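Local coordinates for protein ketosynthase (Streptomyces sp. MSC090213JE08, PDB 6KXD) that probably catalyses the decarboxylative condensation of malonyl-ACP with an acyl-ACP, extending the chain in a highly reducing type II polyketide synthase, at residues Glu291-Thr303 / Val319-Lys331. Sequence-based numbering, arbitrary orientation.
Sequences EQEEIDFISAHGT and VYGDAPPRTVAVK
The ring of Tyr320 lies between Gln292, whose CG sits 3.8 Å from the ring centroid in a CH-pi contact, and Pro325, whose CD covers the opposite face; Gln292 O comes up at the ring's edge, in plane. The ring of His301 carries Thr303 CG2 on one face and a water at its edge, 2.8 Å from ND1. The same water accepts a hydrogen bond from Lys331 NZ, which donates 2.8 Å to His301 O in the carbonyl plane, on a lone pair. A long chain suits position 331: extended until a bend at chi4 (66°), it carries its ammonium back to His301. A leucine here would probably leave His301 O and the bridging water without this ammonium donor.

Apolar, branched Ile298 fills the space beside Tyr320. With CG1 anti to the carbonyl carbon (chi1 -59°) and chi2 near-extended at 161°, CD1 reaches Tyr320 CE2 at 3.7 Å and lies tightly against Pro325 CG at 3.3 Å. Two parallel strands hold this register: Ile298 N donates to Arg326 O (2.9 Å), Val328 N to Ile298 O (2.9 Å) and Ala300 N to Val328 O (2.7 Å). Beyond them, Gly302 suits its place because a CB would clash with Ala329 CB.

Helix 306-320 links the strands in a beta-alpha-beta crossover of the thiolase fold. Its Glu312 accepts from the His301 and Gly302 amides, while the His301 side chain touches Cys170, consistent with a ketosynthase Cys-His-His active site. Strand 387-394 flanks strand 297-299 on its other side, with Gln389 bonding Tyr320 OH, and helix 274-288 packs against Ile295 and Val319.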
# COMPACT_ATOMS: atom_id res chain seq x y z
N GLU A 291 -13.35 -25.72 2.96
CA GLU A 291 -14.64 -25.81 2.23
C GLU A 291 -15.62 -24.79 2.84
O GLU A 291 -15.48 -24.43 3.99
CB GLU A 291 -15.30 -27.20 2.31
CG GLU A 291 -14.34 -28.38 2.23
CD GLU A 291 -13.68 -28.66 0.89
OE1 GLU A 291 -14.06 -28.00 -0.12
OE2 GLU A 291 -12.79 -29.54 0.85
N GLN A 292 -16.57 -24.33 2.02
CA GLN A 292 -17.60 -23.40 2.47
C GLN A 292 -18.20 -23.88 3.80
O GLN A 292 -18.44 -23.06 4.69
CB GLN A 292 -18.69 -23.26 1.41
CG GLN A 292 -18.36 -22.29 0.29
CD GLN A 292 -17.83 -22.93 -0.97
OE1 GLN A 292 -16.97 -23.80 -0.94
NE2 GLN A 292 -18.30 -22.46 -2.11
N GLU A 293 -18.45 -25.19 3.93
CA GLU A 293 -19.06 -25.85 5.13
C GLU A 293 -18.31 -25.47 6.42
O GLU A 293 -18.94 -25.29 7.46
CB GLU A 293 -19.04 -27.38 5.04
CG GLU A 293 -20.05 -27.95 4.05
CD GLU A 293 -19.58 -27.92 2.61
OE1 GLU A 293 -18.67 -28.70 2.29
OE2 GLU A 293 -20.08 -27.09 1.83
N GLU A 294 -16.98 -25.41 6.35
CA GLU A 294 -16.14 -25.36 7.55
C GLU A 294 -16.05 -23.93 8.09
O GLU A 294 -15.47 -23.72 9.14
CB GLU A 294 -14.72 -25.86 7.29
CG GLU A 294 -14.61 -27.19 6.56
CD GLU A 294 -13.17 -27.64 6.42
OE1 GLU A 294 -12.51 -27.81 7.46
OE2 GLU A 294 -12.68 -27.76 5.28
N ILE A 295 -16.62 -22.96 7.38
CA ILE A 295 -16.57 -21.56 7.83
C ILE A 295 -17.66 -21.32 8.89
O ILE A 295 -18.86 -21.48 8.63
CB ILE A 295 -16.69 -20.58 6.66
CG1 ILE A 295 -15.52 -20.73 5.67
CG2 ILE A 295 -16.85 -19.16 7.19
CD1 ILE A 295 -14.14 -20.50 6.25
N ASP A 296 -17.23 -20.90 10.08
CA ASP A 296 -18.13 -20.69 11.21
C ASP A 296 -18.84 -19.36 11.09
O ASP A 296 -20.02 -19.29 11.37
CB ASP A 296 -17.36 -20.88 12.51
CG ASP A 296 -16.92 -22.33 12.59
OD1 ASP A 296 -17.79 -23.20 12.33
OD2 ASP A 296 -15.72 -22.58 12.79
N PHE A 297 -18.13 -18.30 10.70
CA PHE A 297 -18.79 -17.05 10.34
C PHE A 297 -17.87 -16.24 9.41
O PHE A 297 -16.69 -16.49 9.30
CB PHE A 297 -19.26 -16.26 11.57
CG PHE A 297 -18.19 -15.50 12.33
CD1 PHE A 297 -17.40 -16.15 13.26
CD2 PHE A 297 -17.94 -14.17 12.06
CE1 PHE A 297 -16.42 -15.46 13.95
CE2 PHE A 297 -16.94 -13.48 12.73
CZ PHE A 297 -16.20 -14.12 13.69
N ILE A 298 -18.51 -15.31 8.71
CA ILE A 298 -17.86 -14.32 7.90
C ILE A 298 -17.90 -13.03 8.68
O ILE A 298 -18.98 -12.60 9.13
CB ILE A 298 -18.57 -14.19 6.54
CG1 ILE A 298 -18.57 -15.52 5.80
CG2 ILE A 298 -17.98 -13.04 5.73
CD1 ILE A 298 -19.60 -15.64 4.69
N SER A 299 -16.73 -12.41 8.85
CA SER A 299 -16.61 -11.02 9.20
C SER A 299 -16.67 -10.22 7.89
O SER A 299 -15.71 -10.23 7.08
CB SER A 299 -15.32 -10.74 9.95
OG SER A 299 -15.10 -9.33 10.07
N ALA A 300 -17.82 -9.60 7.66
CA ALA A 300 -18.16 -8.96 6.43
C ALA A 300 -17.42 -7.63 6.31
O ALA A 300 -17.10 -7.03 7.32
CB ALA A 300 -19.65 -8.74 6.35
N HIS A 301 -17.16 -7.21 5.08
CA HIS A 301 -16.73 -5.85 4.80
C HIS A 301 -17.79 -4.90 5.34
O HIS A 301 -17.50 -3.88 6.00
CB HIS A 301 -16.49 -5.64 3.31
CG HIS A 301 -16.08 -4.24 2.98
ND1 HIS A 301 -14.98 -3.62 3.54
CD2 HIS A 301 -16.61 -3.35 2.12
CE1 HIS A 301 -14.91 -2.40 3.06
NE2 HIS A 301 -15.87 -2.22 2.19
N GLY A 302 -19.05 -5.25 5.06
CA GLY A 302 -20.24 -4.69 5.77
C GLY A 302 -20.07 -3.28 6.29
O GLY A 302 -19.99 -3.07 7.51
N THR A 303 -20.05 -2.32 5.38
CA THR A 303 -19.86 -0.93 5.68
C THR A 303 -21.17 -0.24 6.12
O THR A 303 -21.12 0.81 6.76
CB THR A 303 -19.33 -0.21 4.45
OG1 THR A 303 -20.30 -0.44 3.42
CG2 THR A 303 -17.95 -0.71 4.05
N VAL A 319 -21.21 -17.81 -3.31
CA VAL A 319 -20.17 -18.71 -3.01
C VAL A 319 -20.69 -19.86 -2.13
O VAL A 319 -20.22 -20.98 -2.23
CB VAL A 319 -19.00 -17.99 -2.32
CG1 VAL A 319 -18.05 -18.98 -1.68
CG2 VAL A 319 -18.28 -17.07 -3.30
N TYR A 320 -21.57 -19.55 -1.20
CA TYR A 320 -21.92 -20.48 -0.14
C TYR A 320 -23.22 -21.20 -0.45
O TYR A 320 -23.58 -22.09 0.29
CB TYR A 320 -22.02 -19.76 1.20
CG TYR A 320 -20.68 -19.46 1.81
CD1 TYR A 320 -20.06 -20.38 2.64
CD2 TYR A 320 -19.99 -18.30 1.50
CE1 TYR A 320 -18.81 -20.14 3.18
CE2 TYR A 320 -18.75 -18.04 2.04
CZ TYR A 320 -18.15 -18.96 2.88
OH TYR A 320 -16.93 -18.75 3.43
N GLY A 321 -23.90 -20.78 -1.52
CA GLY A 321 -25.31 -21.12 -1.70
C GLY A 321 -26.19 -20.37 -0.71
O GLY A 321 -25.73 -19.46 0.01
N ASP A 322 -27.44 -20.81 -0.63
CA ASP A 322 -28.51 -20.02 -0.06
C ASP A 322 -28.59 -20.25 1.46
O ASP A 322 -29.37 -19.56 2.14
CB ASP A 322 -29.78 -20.28 -0.87
CG ASP A 322 -29.63 -19.84 -2.33
OD1 ASP A 322 -29.04 -18.77 -2.56
OD2 ASP A 322 -30.10 -20.56 -3.23
N ALA A 323 -27.73 -21.12 2.00
CA ALA A 323 -27.45 -21.22 3.46
C ALA A 323 -26.02 -20.80 3.80
O ALA A 323 -25.22 -21.59 4.32
CB ALA A 323 -27.74 -22.62 3.95
N PRO A 324 -25.64 -19.51 3.59
CA PRO A 324 -24.30 -19.05 3.96
C PRO A 324 -24.09 -19.04 5.47
O PRO A 324 -25.04 -19.09 6.25
CB PRO A 324 -24.27 -17.62 3.40
CG PRO A 324 -25.72 -17.18 3.48
CD PRO A 324 -26.49 -18.42 3.09
N PRO A 325 -22.83 -18.94 5.96
CA PRO A 325 -22.60 -18.88 7.40
C PRO A 325 -23.10 -17.53 7.92
O PRO A 325 -23.45 -16.61 7.13
CB PRO A 325 -21.08 -19.03 7.53
CG PRO A 325 -20.55 -18.45 6.23
CD PRO A 325 -21.59 -18.79 5.18
N ARG A 326 -23.18 -17.42 9.24
CA ARG A 326 -23.48 -16.17 9.88
C ARG A 326 -22.47 -15.13 9.39
O ARG A 326 -21.30 -15.42 9.29
CB ARG A 326 -23.40 -16.32 11.40
CG ARG A 326 -24.63 -16.98 11.99
CD ARG A 326 -24.46 -17.44 13.41
NE ARG A 326 -23.60 -18.60 13.52
CZ ARG A 326 -23.45 -19.30 14.64
NH1 ARG A 326 -24.17 -18.99 15.70
NH2 ARG A 326 -22.59 -20.30 14.69
N THR A 327 -22.98 -13.94 9.09
CA THR A 327 -22.24 -12.90 8.45
C THR A 327 -22.47 -11.62 9.26
O THR A 327 -23.52 -11.04 9.25
CB THR A 327 -22.66 -12.79 6.97
OG1 THR A 327 -22.31 -14.01 6.33
CG2 THR A 327 -22.03 -11.60 6.27
N VAL A 328 -21.41 -11.17 9.92
CA VAL A 328 -21.45 -10.08 10.83
C VAL A 328 -20.57 -8.93 10.33
O VAL A 328 -19.60 -9.16 9.59
CB VAL A 328 -21.00 -10.54 12.23
CG1 VAL A 328 -21.71 -11.82 12.62
CG2 VAL A 328 -19.50 -10.70 12.34
N ALA A 329 -20.91 -7.73 10.78
CA ALA A 329 -20.28 -6.49 10.37
C ALA A 329 -19.76 -5.73 11.60
O ALA A 329 -20.45 -4.93 12.20
CB ALA A 329 -21.23 -5.66 9.55
N VAL A 330 -18.46 -5.91 11.88
CA VAL A 330 -17.70 -5.24 12.95
C VAL A 330 -17.77 -3.72 12.82
O VAL A 330 -17.71 -3.00 13.82
CB VAL A 330 -16.25 -5.76 12.93
CG1 VAL A 330 -15.32 -4.97 13.84
CG2 VAL A 330 -16.21 -7.23 13.30
N LYS A 331 -17.91 -3.19 11.59
CA LYS A 331 -18.00 -1.77 11.37
C LYS A 331 -19.29 -1.18 11.98
O LYS A 331 -19.42 0.03 12.11
CB LYS A 331 -17.97 -1.43 9.88
CG LYS A 331 -16.64 -1.73 9.19
CD LYS A 331 -16.63 -1.33 7.75
CE LYS A 331 -15.30 -1.61 7.08
NZ LYS A 331 -15.06 -3.07 7.01
O HOH W 1 -16.65 -7.13 9.80
O HOH W 2 -18.30 -4.55 8.89
O HOH W 3 -12.84 -3.92 5.38